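Local coordinates for rhamnose ABC transporter, periplasmic rhamnose-binding protein (Kribbella flavida, PDB 4KVF) that probably binds a carbohydrate, presumably rhamnose, as the periplasmic solute-binding component of an ABC transporter, at residues A[205-210]-A[231-236]. Residues are numbered along the deposited sequence; the frame is centred on the assembly and turned at random.
Sequences GNDDDQ and SPTTVG
With CG anti to its own carbonyl carbon (chi1 -83°), D207 brings OD1 up to the hydroxyl of T233, and V235, with CG1 anti to the backbone N (chi1 171°), lays that methyl against the backbone that follows D207. The hydroxyl of T233 donates to the carboxylate, OG1 to D207 OD1 at 2.7 Å, and meets the acceptor nearly along its C-O axis. The same OG1 accepts from the backbone N of G236 at 3.1 Å, the N-cap bond of helix 234-245, so the hydroxyl is gripped by two bonds, as donor to the carboxylate and acceptor from the helix start. An alanine in place of T233 would probably leave G236 N without its side-chain cap and D207 OD1 without the threonine hydroxyl, its stronger partner beside a weak water bond. That water supplements the link, accepting from V235 N and donating weakly to D207 OD1.

Beside the polar pair, V235 covers the turn: its CG1 lies 3.5 Å from D207 C and equally near D209 N, while CG2 approaches D207 O at 3.6 Å. Farther along, a second water bridges D209 OD1 and V235 O, donating to both, at 2.8 Å from V235 O; D209 OD1 also forms a salt bridge with R242 on helix 234-245. D208 caps helix 209-222 through OD2 to K211 N, and a type I' turn from G205 to D208 leads into that helix from strand 197-204.

The contact thus joins two strand-to-helix loops, after strands 197-204 and 226-231 of one four-stranded parallel sheet, and brings together the N-termini of the helices that follow, an arrangement characteristic of the alpha/beta lobes of periplasmic binding proteins.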
loop_
_atom_site.group_PDB
_atom_site.type_symbol
_atom_site.label_atom_id
_atom_site.label_comp_id
_atom_site.label_asym_id
_atom_site.label_seq_id
_atom_site.Cartn_x
_atom_site.Cartn_y
_atom_site.Cartn_z
ATOM N N GLY A 205 -5.215 19.221 -0.361
ATOM C CA GLY A 205 -5.183 19.345 -1.806
ATOM C C GLY A 205 -6.271 18.533 -2.490
ATOM O O GLY A 205 -6.445 18.624 -3.701
ATOM N N ASN A 206 -6.986 17.728 -1.703
ATOM C CA ASN A 206 -8.157 16.984 -2.182
ATOM C C ASN A 206 -7.871 15.984 -3.301
ATOM O O ASN A 206 -8.761 15.684 -4.102
ATOM C CB ASN A 206 -9.263 17.944 -2.642
ATOM C CG ASN A 206 -9.892 18.724 -1.497
ATOM O OD1 ASN A 206 -9.258 18.983 -0.476
ATOM N ND2 ASN A 206 -11.150 19.110 -1.673
ATOM N N ASP A 207 -6.649 15.456 -3.347
ATOM C CA ASP A 207 -6.226 14.550 -4.422
ATOM C C ASP A 207 -6.463 15.133 -5.813
ATOM O O ASP A 207 -6.649 14.401 -6.783
ATOM C CB ASP A 207 -6.905 13.185 -4.301
ATOM C CG ASP A 207 -6.196 12.271 -3.337
ATOM O OD1 ASP A 207 -5.038 12.580 -2.982
ATOM O OD2 ASP A 207 -6.790 11.244 -2.941
ATOM N N ASP A 208 -6.451 16.460 -5.890
ATOM C CA ASP A 208 -6.596 17.188 -7.142
ATOM C C ASP A 208 -5.270 17.866 -7.497
ATOM O O ASP A 208 -4.708 18.602 -6.683
ATOM C CB ASP A 208 -7.703 18.230 -7.010
ATOM C CG ASP A 208 -7.851 19.080 -8.258
ATOM O OD1 ASP A 208 -7.997 18.506 -9.360
ATOM O OD2 ASP A 208 -7.808 20.321 -8.140
ATOM N N ASP A 209 -4.784 17.612 -8.712
ATOM C CA ASP A 209 -3.481 18.099 -9.183
ATOM C C ASP A 209 -3.326 19.609 -9.008
ATOM O O ASP A 209 -2.385 20.080 -8.363
ATOM C CB ASP A 209 -3.289 17.699 -10.657
ATOM C CG ASP A 209 -1.840 17.814 -11.133
ATOM O OD1 ASP A 209 -0.908 17.626 -10.326
ATOM O OD2 ASP A 209 -1.637 18.076 -12.340
ATOM N N GLN A 210 -4.269 20.361 -9.567
ATOM C CA GLN A 210 -4.231 21.821 -9.523
ATOM C C GLN A 210 -4.384 22.416 -8.122
ATOM O O GLN A 210 -3.699 23.382 -7.765
ATOM C CB GLN A 210 -5.292 22.398 -10.462
ATOM C CG GLN A 210 -4.738 22.881 -11.786
ATOM C CD GLN A 210 -4.048 24.227 -11.665
ATOM O OE1 GLN A 210 -2.882 24.312 -11.271
ATOM N NE2 GLN A 210 -4.771 25.291 -11.996
ATOM N N SER A 231 3.710 15.145 1.890
ATOM C CA SER A 231 2.418 14.950 1.234
ATOM C C SER A 231 2.121 13.471 1.075
ATOM O O SER A 231 2.645 12.830 0.163
ATOM C CB SER A 231 2.411 15.650 -0.129
ATOM O OG SER A 231 1.100 15.703 -0.667
ATOM N N PRO A 232 1.282 12.921 1.971
ATOM C CA PRO A 232 0.946 11.495 1.956
ATOM C C PRO A 232 -0.176 11.213 0.964
ATOM O O PRO A 232 -1.213 10.654 1.314
ATOM C CB PRO A 232 0.490 11.235 3.391
ATOM C CG PRO A 232 -0.141 12.541 3.809
ATOM C CD PRO A 232 0.714 13.618 3.144
ATOM N N THR A 233 0.043 11.640 -0.273
ATOM C CA THR A 233 -0.884 11.386 -1.373
ATOM C C THR A 233 -0.072 11.461 -2.649
ATOM O O THR A 233 0.740 12.375 -2.798
ATOM C CB THR A 233 -2.020 12.420 -1.421
ATOM O OG1 THR A 233 -2.368 12.690 -2.790
ATOM C CG2 THR A 233 -1.599 13.725 -0.775
ATOM N N THR A 234 -0.275 10.512 -3.565
ATOM C CA THR A 234 0.527 10.504 -4.788
ATOM C C THR A 234 0.265 11.742 -5.637
ATOM O O THR A 234 1.191 12.280 -6.264
ATOM C CB THR A 234 0.337 9.213 -5.611
ATOM O OG1 THR A 234 -0.987 9.184 -6.156
ATOM C CG2 THR A 234 0.567 8.002 -4.722
ATOM N N VAL A 235 -0.983 12.206 -5.642
ATOM C CA VAL A 235 -1.337 13.408 -6.382
ATOM C C VAL A 235 -0.649 14.603 -5.752
ATOM O O VAL A 235 -0.089 15.453 -6.451
ATOM C CB VAL A 235 -2.864 13.654 -6.389
ATOM C CG1 VAL A 235 -3.188 15.015 -6.982
ATOM C CG2 VAL A 235 -3.578 12.561 -7.159
ATOM N N GLY A 236 -0.686 14.653 -4.429
ATOM C CA GLY A 236 -0.209 15.803 -3.685
ATOM C C GLY A 236 1.290 15.984 -3.779
ATOM O O GLY A 236 1.781 17.089 -3.997
HETATM O O HOH W 1 -3.357 10.522 -4.730
HETATM O O HOH W 2 -0.431 15.461 -9.206
#